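Aminoacyl-tRNA synthetase (Cryptosporidium parvum, PDB 5F9Z) probably attaches proline to its cognate tRNA at the expense of ATP, and is held here with the inhibitor halofuginone and an ATP analogue. Local coordinates at residues S64-K69 with N147-I152; K69-Q72 with Q76-Y79; I127-F132 with E173-H178. All blocks are in the same frame, centred on the assembly; numbering follows the deposited sequence.

How the contacts relate
Contacts 1 and 2 both use the C-terminal part of helix 53-71, overlapping at Lys69, and their centres lie about 7 Å apart. Contact 1 leans the helix on strand 144-153; contact 2 follows the chain out of it into strand 76-77, which pairs parallel with 144-153 through Asn147 N and Gln76 O, 2.8 Å apart. Contact 3, its centre about 15 Å from that of contact 1, packs helix 125-135 on the next strand, 168-178, where Gln148 NE2 meets Glu173 OE2 at 2.7 Å. Glu173 and His175 touch halofuginone, so contact 3 borders the pocket, whereas the side chain of Phe66 in contact 1 stays about 10 Å from the inhibitor.

Contact 1 (S64-K69 with N147-I152); sequences SVFDQK and NQWTSI
Trp149 reaches from strand 144-153 to helix 53-71 and meets two successive residues there. Its indole NE1 donates to Asp67 OD1 at 3.1 Å, a bent bond with an N-H...O angle of 147° that arrives on the anti side of the carboxylate, the oxygen tilted out of the indole plane. The six-membered part of the indole lies against Phe66: Trp149 CZ2 is 3.8 Å from Phe66 CD2, at the edge of the phenyl ring near its plane, while Phe66 CD2 comes obliquely onto the indole. In Phe66 and Asp67 alike CG is anti to the backbone N (chi1 -177° and -168°), which aims phenyl and carboxylate at neighbouring parts of the same indole. Strand 144-153 pairs antiparallel with 168-178 in the class II synthetase core, and the pair is consistent with motif 2 of that class. Further out, Asp67 has partners on both sides: OD2 forms a salt bridge with Lys71 on its own helix, and OD1 also meets Asn77 ND2 of strand 76-77, at a doubtfully short modelled distance. The phenyl ring of Phe66 meets the Tyr195 ring, nearly parallel to it, and touches Ile198, both on helix 181-202.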
loop_
_atom_site.group_PDB
_atom_site.type_symbol
_atom_site.label_atom_id
_atom_site.label_comp_id
_atom_site.label_asym_id
_atom_site.label_seq_id
_atom_site.Cartn_x
_atom_site.Cartn_y
_atom_site.Cartn_z
ATOM N N SER A 64 -4.160 -10.615 -6.451
ATOM C CA SER A 64 -5.338 -11.247 -7.038
ATOM C C SER A 64 -6.421 -10.224 -7.357
ATOM O O SER A 64 -7.032 -10.270 -8.431
ATOM C CB SER A 64 -5.881 -12.319 -6.093
ATOM O OG SER A 64 -7.157 -12.766 -6.515
ATOM N N VAL A 65 -6.673 -9.291 -6.437
ATOM C CA VAL A 65 -7.746 -8.323 -6.639
ATOM C C VAL A 65 -7.380 -7.335 -7.738
ATOM O O VAL A 65 -8.205 -7.015 -8.602
ATOM C CB VAL A 65 -8.075 -7.609 -5.315
ATOM C CG1 VAL A 65 -9.036 -6.454 -5.554
ATOM C CG2 VAL A 65 -8.663 -8.597 -4.316
ATOM N N PHE A 66 -6.140 -6.841 -7.732
ATOM C CA PHE A 66 -5.750 -5.842 -8.722
ATOM C C PHE A 66 -5.617 -6.455 -10.110
ATOM O O PHE A 66 -5.937 -5.806 -11.112
ATOM C CB PHE A 66 -4.446 -5.166 -8.308
ATOM C CG PHE A 66 -4.018 -4.071 -9.239
ATOM C CD1 PHE A 66 -4.628 -2.827 -9.189
ATOM C CD2 PHE A 66 -3.013 -4.284 -10.168
ATOM C CE1 PHE A 66 -4.243 -1.817 -10.047
ATOM C CE2 PHE A 66 -2.622 -3.276 -11.027
ATOM C CZ PHE A 66 -3.237 -2.041 -10.966
ATOM N N ASP A 67 -5.139 -7.701 -10.190
ATOM C CA ASP A 67 -5.001 -8.357 -11.486
ATOM C C ASP A 67 -6.355 -8.516 -12.166
ATOM O O ASP A 67 -6.471 -8.343 -13.385
ATOM C CB ASP A 67 -4.318 -9.715 -11.319
ATOM C CG ASP A 67 -3.878 -10.315 -12.637
ATOM O OD1 ASP A 67 -2.769 -9.982 -13.101
ATOM O OD2 ASP A 67 -4.636 -11.127 -13.206
ATOM N N GLN A 68 -7.393 -8.840 -11.392
ATOM C CA GLN A 68 -8.736 -8.921 -11.956
ATOM C C GLN A 68 -9.249 -7.549 -12.374
ATOM O O GLN A 68 -10.056 -7.449 -13.306
ATOM C CB GLN A 68 -9.693 -9.563 -10.951
ATOM N N LYS A 69 -8.794 -6.486 -11.705
ATOM C CA LYS A 69 -9.238 -5.141 -12.053
ATOM C C LYS A 69 -8.683 -4.707 -13.405
ATOM O O LYS A 69 -9.419 -4.188 -14.250
ATOM C CB LYS A 69 -8.825 -4.151 -10.962
ATOM C CG LYS A 69 -9.560 -4.324 -9.646
ATOM C CD LYS A 69 -11.051 -4.082 -9.805
ATOM C CE LYS A 69 -11.770 -4.180 -8.468
ATOM N NZ LYS A 69 -13.238 -3.977 -8.609
ATOM N N ASN A 147 1.305 -5.740 -18.529
ATOM C CA ASN A 147 1.586 -5.659 -17.106
ATOM C C ASN A 147 2.447 -6.849 -16.714
ATOM O O ASN A 147 2.356 -7.919 -17.319
ATOM C CB ASN A 147 0.292 -5.647 -16.282
ATOM C CG ASN A 147 0.550 -5.533 -14.798
ATOM O OD1 ASN A 147 0.877 -4.458 -14.301
ATOM N ND2 ASN A 147 0.403 -6.642 -14.080
ATOM N N GLN A 148 3.295 -6.662 -15.706
ATOM C CA GLN A 148 4.087 -7.773 -15.203
ATOM C C GLN A 148 4.249 -7.665 -13.695
ATOM O O GLN A 148 4.505 -6.583 -13.159
ATOM C CB GLN A 148 5.464 -7.854 -15.888
ATOM C CG GLN A 148 6.452 -6.759 -15.545
ATOM C CD GLN A 148 7.827 -7.026 -16.138
ATOM O OE1 GLN A 148 8.005 -7.953 -16.930
ATOM N NE2 GLN A 148 8.808 -6.215 -15.754
ATOM N N TRP A 149 4.071 -8.797 -13.019
ATOM C CA TRP A 149 4.345 -8.928 -11.596
ATOM C C TRP A 149 5.742 -9.509 -11.435
ATOM O O TRP A 149 6.015 -10.616 -11.911
ATOM C CB TRP A 149 3.309 -9.822 -10.916
ATOM C CG TRP A 149 1.907 -9.313 -11.031
ATOM C CD1 TRP A 149 1.037 -9.527 -12.061
ATOM C CD2 TRP A 149 1.208 -8.503 -10.078
ATOM N NE1 TRP A 149 -0.160 -8.901 -11.807
ATOM C CE2 TRP A 149 -0.081 -8.265 -10.597
ATOM C CE3 TRP A 149 1.547 -7.956 -8.836
ATOM C CZ2 TRP A 149 -1.030 -7.505 -9.918
ATOM C CZ3 TRP A 149 0.602 -7.203 -8.162
ATOM C CH2 TRP A 149 -0.669 -6.981 -8.707
ATOM N N THR A 150 6.624 -8.763 -10.779
ATOM C CA THR A 150 8.006 -9.193 -10.626
ATOM C C THR A 150 8.624 -8.452 -9.451
ATOM O O THR A 150 8.040 -7.514 -8.903
ATOM C CB THR A 150 8.813 -8.947 -11.905
ATOM O OG1 THR A 150 8.758 -7.556 -12.247
ATOM N N SER A 151 9.817 -8.890 -9.071
ATOM C CA SER A 151 10.591 -8.207 -8.051
ATOM C C SER A 151 11.461 -7.132 -8.691
ATOM O O SER A 151 11.810 -7.198 -9.872
ATOM C CB SER A 151 11.465 -9.191 -7.272
ATOM O OG SER A 151 12.548 -9.643 -8.063
ATOM N N ILE A 152 11.804 -6.128 -7.891
ATOM C CA ILE A 152 12.655 -5.029 -8.320
ATOM C C ILE A 152 13.786 -4.886 -7.314
ATOM O O ILE A 152 13.570 -5.017 -6.104
ATOM C CB ILE A 152 11.864 -3.711 -8.441
ATOM C CG1 ILE A 152 10.782 -3.831 -9.514
ATOM C CG2 ILE A 152 12.794 -2.550 -8.753
ATOM C CD1 ILE A 152 11.324 -3.953 -10.921
#

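Contact 2 (K69-Q72 with Q76-Y79); sequences KIKQ and QNAY
Lys71, in the last part of helix 53-71, and Asn77, on strand 76-77, meet where the chain turns back within a few residues, bringing the CA atoms of Lys71 and Gln76 to 6.8 Å. The lysine side chain runs extended from CB to CE and then bends at its last torsion (chi4 53°), which sets the ammonium beside the amide of Asn77; the two side chains cross at about a right angle. Lys71 NZ stands 3.3 Å from Asn77 ND2, but both are donors and do not bond to each other. Two waters join them instead. One accepts from Lys71 NZ at 3.0 Å and gives a weak bond to Asn77 OD1; the other lies 3.2 Å from Lys71 NZ and accepts from the backbone N of Asn77 as well. Ile70, buried beneath this polar layer, brings CD1 only to within 4.3 Å of Asn77 OD1 and packs against Ile191 of helix 181-202. The arrangement resembles motif 1 of class II synthetases, a long helix followed by a strand. Both donors face the carboxylate of Asp67, one turn back on the helix, while Asn77 OD1 accepts from Asn147 ND2. These partners are consistent with the modelled orientation of the Asn77 amide, and the negative charge of Asp67 probably offsets the cost of holding an ammonium against an amide nitrogen.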
loop_
_atom_site.group_PDB
_atom_site.type_symbol
_atom_site.label_atom_id
_atom_site.label_comp_id
_atom_site.label_asym_id
_atom_site.label_seq_id
_atom_site.Cartn_x
_atom_site.Cartn_y
_atom_site.Cartn_z
ATOM N N LYS A 69 -8.794 -6.486 -11.705
ATOM C CA LYS A 69 -9.238 -5.141 -12.053
ATOM C C LYS A 69 -8.683 -4.707 -13.405
ATOM O O LYS A 69 -9.419 -4.188 -14.250
ATOM C CB LYS A 69 -8.825 -4.151 -10.962
ATOM C CG LYS A 69 -9.560 -4.324 -9.646
ATOM C CD LYS A 69 -11.051 -4.082 -9.805
ATOM C CE LYS A 69 -11.770 -4.180 -8.468
ATOM N NZ LYS A 69 -13.238 -3.977 -8.609
ATOM N N ILE A 70 -7.380 -4.907 -13.626
ATOM C CA ILE A 70 -6.776 -4.452 -14.874
ATOM C C ILE A 70 -7.191 -5.340 -16.038
ATOM O O ILE A 70 -7.195 -4.897 -17.192
ATOM C CB ILE A 70 -5.243 -4.379 -14.742
ATOM C CG1 ILE A 70 -4.676 -5.723 -14.284
ATOM C CG2 ILE A 70 -4.852 -3.271 -13.785
ATOM C CD1 ILE A 70 -3.162 -5.747 -14.206
ATOM N N LYS A 71 -7.547 -6.598 -15.767
ATOM C CA LYS A 71 -8.090 -7.448 -16.819
ATOM C C LYS A 71 -9.432 -6.942 -17.330
ATOM O O LYS A 71 -9.811 -7.261 -18.462
ATOM C CB LYS A 71 -8.219 -8.889 -16.321
ATOM C CG LYS A 71 -6.917 -9.673 -16.368
ATOM C CD LYS A 71 -7.072 -11.058 -15.751
ATOM C CE LYS A 71 -5.900 -11.957 -16.115
ATOM N NZ LYS A 71 -4.584 -11.338 -15.791
ATOM N N GLN A 72 -10.156 -6.158 -16.526
ATOM C CA GLN A 72 -11.372 -5.511 -17.005
ATOM C C GLN A 72 -11.086 -4.483 -18.091
ATOM O O GLN A 72 -11.985 -4.159 -18.874
ATOM C CB GLN A 72 -12.107 -4.833 -15.848
ATOM C CG GLN A 72 -13.406 -5.510 -15.440
ATOM C CD GLN A 72 -13.184 -6.807 -14.689
ATOM O OE1 GLN A 72 -13.209 -6.838 -13.459
ATOM N NE2 GLN A 72 -12.970 -7.889 -15.426
ATOM N N GLN A 76 -2.957 -7.118 -20.443
ATOM C CA GLN A 76 -2.440 -8.476 -20.509
ATOM C C GLN A 76 -1.150 -8.591 -19.711
ATOM O O GLN A 76 -0.329 -7.669 -19.699
ATOM C CB GLN A 76 -2.196 -8.899 -21.958
ATOM C CG GLN A 76 -3.466 -9.115 -22.760
ATOM C CD GLN A 76 -3.190 -9.590 -24.171
ATOM O OE1 GLN A 76 -2.220 -9.167 -24.802
ATOM N NE2 GLN A 76 -4.039 -10.479 -24.674
ATOM N N ASN A 77 -0.977 -9.729 -19.047
ATOM C CA ASN A 77 0.217 -9.984 -18.257
ATOM C C ASN A 77 1.293 -10.640 -19.111
ATOM O O ASN A 77 1.007 -11.507 -19.941
ATOM C CB ASN A 77 -0.105 -10.868 -17.051
ATOM C CG ASN A 77 -0.819 -10.112 -15.951
ATOM O OD1 ASN A 77 -0.800 -8.881 -15.914
ATOM N ND2 ASN A 77 -1.447 -10.846 -15.039
ATOM N N ALA A 78 2.534 -10.209 -18.902
ATOM C CA ALA A 78 3.699 -10.786 -19.554
ATOM C C ALA A 78 4.824 -10.851 -18.532
ATOM O O ALA A 78 4.647 -10.493 -17.363
ATOM C CB ALA A 78 4.105 -9.973 -20.789
ATOM N N TYR A 79 5.992 -11.317 -18.967
ATOM C CA TYR A 79 7.169 -11.296 -18.105
ATOM C C TYR A 79 8.406 -11.082 -18.961
ATOM O O TYR A 79 8.733 -11.922 -19.805
ATOM C CB TYR A 79 7.303 -12.582 -17.288
ATOM C CG TYR A 79 8.471 -12.532 -16.327
ATOM C CD1 TYR A 79 8.374 -11.843 -15.126
ATOM C CD2 TYR A 79 9.676 -13.154 -16.632
ATOM C CE1 TYR A 79 9.441 -11.782 -14.249
ATOM C CE2 TYR A 79 10.748 -13.098 -15.761
ATOM C CZ TYR A 79 10.624 -12.411 -14.571
ATOM O OH TYR A 79 11.687 -12.353 -13.699
HETATM O O HOH W 1 -3.573 -8.566 -16.471
HETATM O O HOH W 2 -3.268 -11.964 -18.643
#

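Contact 3 (I127-F132 with E173-H178); sequences IMYPYF and EGHTAH
His175 points its imidazole from strand 168-178 at helix 125-135 and is met there by Met128, Tyr129 and Phe132. Having CG beside the backbone N carries the ring to the helix, and chi2 of -99° turns ND1 to Tyr129 and NE2 to Glu173. Tyr129 OH lies 2.7 Å from His175 ND1, near the imidazole plane, in an almost straight hydrogen bond whose donor may be either group; the two rings are steeply inclined, at 76°. His175 NE2 donates to Glu173 OE1 at 2.8 Å, within the imidazole plane but tilted out of that of the carboxylate. Met128 approaches the ring obliquely, its SD 3.4 Å from His175 CD2. Its chain is extended as far as the sulfur and then bends (chi3 57°), which folds CE back against His175 CB at 3.7 Å. Phe132 uses its rim: CE2 is 3.8 Å from His175 CB, and CZ approaches His175 O near the phenyl plane. A water bonded to Thr176 O also makes a weak bond to Tyr129 OH. The axes of segments 127-132 and 173-178 run in the same general direction and approach to 10.5 Å, and these side chains fill the layer between them in the class II core. Behind the first shell, Phe250 meets the Tyr129 ring edge-to-face, and Ser124 OG bonds to Glu173 OE2. Halofuginone touches both Glu173 and His175. With a partner on each ring nitrogen, the imidazole is fixed in rotation, and the hydrogen-bonded chain Tyr129-His175-Glu173 probably holds His175 and Glu173 as halofuginone meets them.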
loop_
_atom_site.group_PDB
_atom_site.type_symbol
_atom_site.label_atom_id
_atom_site.label_comp_id
_atom_site.label_asym_id
_atom_site.label_seq_id
_atom_site.Cartn_x
_atom_site.Cartn_y
_atom_site.Cartn_z
ATOM N N ILE A 127 13.650 -2.204 -20.670
ATOM C CA ILE A 127 13.555 -3.594 -21.106
ATOM C C ILE A 127 12.441 -3.765 -22.133
ATOM O O ILE A 127 12.616 -4.446 -23.150
ATOM C CB ILE A 127 13.349 -4.514 -19.889
ATOM C CG1 ILE A 127 14.482 -4.318 -18.878
ATOM C CG2 ILE A 127 13.257 -5.968 -20.325
ATOM C CD1 ILE A 127 14.266 -5.045 -17.570
ATOM N N MET A 128 11.287 -3.142 -21.893
ATOM C CA MET A 128 10.086 -3.416 -22.676
ATOM C C MET A 128 9.959 -2.536 -23.915
ATOM O O MET A 128 9.589 -3.032 -24.985
ATOM C CB MET A 128 8.844 -3.244 -21.798
ATOM C CG MET A 128 8.806 -4.154 -20.582
ATOM S SD MET A 128 7.479 -3.725 -19.438
ATOM C CE MET A 128 6.058 -3.854 -20.513
ATOM N N TYR A 129 10.254 -1.243 -23.794
ATOM C CA TYR A 129 9.929 -0.310 -24.869
ATOM C C TYR A 129 10.662 -0.575 -26.185
ATOM O O TYR A 129 10.056 -0.323 -27.241
ATOM C CB TYR A 129 10.177 1.131 -24.396
ATOM C CG TYR A 129 9.267 1.567 -23.264
ATOM C CD1 TYR A 129 8.181 0.788 -22.878
ATOM C CD2 TYR A 129 9.489 2.758 -22.590
ATOM C CE1 TYR A 129 7.350 1.180 -21.846
ATOM C CE2 TYR A 129 8.660 3.160 -21.559
ATOM C CZ TYR A 129 7.594 2.366 -21.191
ATOM O OH TYR A 129 6.766 2.758 -20.164
ATOM N N PRO A 130 11.918 -1.041 -26.213
ATOM C CA PRO A 130 12.494 -1.459 -27.503
ATOM C C PRO A 130 11.677 -2.529 -28.203
ATOM O O PRO A 130 11.740 -2.638 -29.435
ATOM C CB PRO A 130 13.885 -1.971 -27.113
ATOM C CG PRO A 130 14.235 -1.188 -25.911
ATOM C CD PRO A 130 12.944 -0.995 -25.157
ATOM N N TYR A 131 10.911 -3.320 -27.456
ATOM C CA TYR A 131 10.034 -4.316 -28.054
ATOM C C TYR A 131 8.626 -3.793 -28.295
ATOM O O TYR A 131 7.902 -4.362 -29.119
ATOM C CB TYR A 131 9.996 -5.571 -27.176
ATOM C CG TYR A 131 11.346 -6.245 -27.086
ATOM C CD1 TYR A 131 12.269 -5.869 -26.117
ATOM C CD2 TYR A 131 11.709 -7.237 -27.987
ATOM C CE1 TYR A 131 13.509 -6.472 -26.041
ATOM C CE2 TYR A 131 12.945 -7.848 -27.918
ATOM C CZ TYR A 131 13.841 -7.462 -26.943
ATOM O OH TYR A 131 15.075 -8.067 -26.871
ATOM N N PHE A 132 8.223 -2.722 -27.604
ATOM C CA PHE A 132 6.994 -2.032 -27.980
ATOM C C PHE A 132 7.111 -1.445 -29.380
ATOM O O PHE A 132 6.166 -1.511 -30.173
ATOM C CB PHE A 132 6.664 -0.932 -26.970
ATOM C CG PHE A 132 5.998 -1.428 -25.717
ATOM C CD1 PHE A 132 5.965 -2.780 -25.414
ATOM C CD2 PHE A 132 5.392 -0.538 -24.847
ATOM C CE1 PHE A 132 5.350 -3.232 -24.261
ATOM C CE2 PHE A 132 4.775 -0.983 -23.693
ATOM C CZ PHE A 132 4.753 -2.332 -23.401
ATOM N N GLU A 173 3.989 -3.550 -12.471
ATOM C CA GLU A 173 4.240 -2.430 -13.370
ATOM C C GLU A 173 3.480 -2.657 -14.665
ATOM O O GLU A 173 3.708 -3.653 -15.361
ATOM C CB GLU A 173 5.738 -2.231 -13.634
ATOM C CG GLU A 173 6.507 -3.460 -14.081
ATOM C CD GLU A 173 7.925 -3.123 -14.506
ATOM O OE1 GLU A 173 8.133 -2.024 -15.066
ATOM O OE2 GLU A 173 8.833 -3.949 -14.272
ATOM N N GLY A 174 2.568 -1.744 -14.975
ATOM C CA GLY A 174 1.798 -1.786 -16.206
ATOM C C GLY A 174 2.314 -0.734 -17.170
ATOM O O GLY A 174 2.602 0.397 -16.770
ATOM N N HIS A 175 2.437 -1.117 -18.437
ATOM C CA HIS A 175 2.917 -0.225 -19.484
ATOM C C HIS A 175 1.968 -0.328 -20.666
ATOM O O HIS A 175 1.826 -1.403 -21.258
ATOM C CB HIS A 175 4.347 -0.579 -19.902
ATOM C CG HIS A 175 5.342 -0.477 -18.787
ATOM N ND1 HIS A 175 6.164 0.618 -18.620
ATOM C CD2 HIS A 175 5.643 -1.330 -17.780
ATOM C CE1 HIS A 175 6.930 0.432 -17.559
ATOM N NE2 HIS A 175 6.634 -0.742 -17.032
ATOM N N THR A 176 1.317 0.781 -21.000
ATOM C CA THR A 176 0.351 0.818 -22.084
ATOM C C THR A 176 0.794 1.820 -23.139
ATOM O O THR A 176 1.531 2.766 -22.851
ATOM C CB THR A 176 -1.049 1.186 -21.581
ATOM O OG1 THR A 176 -1.044 2.532 -21.087
ATOM C CG2 THR A 176 -1.481 0.244 -20.468
ATOM N N ALA A 177 0.343 1.595 -24.371
ATOM C CA ALA A 177 0.589 2.498 -25.484
ATOM C C ALA A 177 -0.721 2.729 -26.222
ATOM O O ALA A 177 -1.479 1.785 -26.462
ATOM C CB ALA A 177 1.648 1.940 -26.442
ATOM N N HIS A 178 -0.985 3.983 -26.575
ATOM C CA HIS A 178 -2.253 4.366 -27.172
ATOM C C HIS A 178 -2.008 5.241 -28.393
ATOM O O HIS A 178 -0.935 5.826 -28.563
ATOM C CB HIS A 178 -3.142 5.104 -26.162
ATOM C CG HIS A 178 -3.261 4.407 -24.842
ATOM N ND1 HIS A 178 -4.334 3.605 -24.518
ATOM C CD2 HIS A 178 -2.436 4.386 -23.768
ATOM C CE1 HIS A 178 -4.166 3.123 -23.299
ATOM N NE2 HIS A 178 -3.024 3.582 -22.821
HETATM O O HOH W 3 4.369 2.436 -21.861
#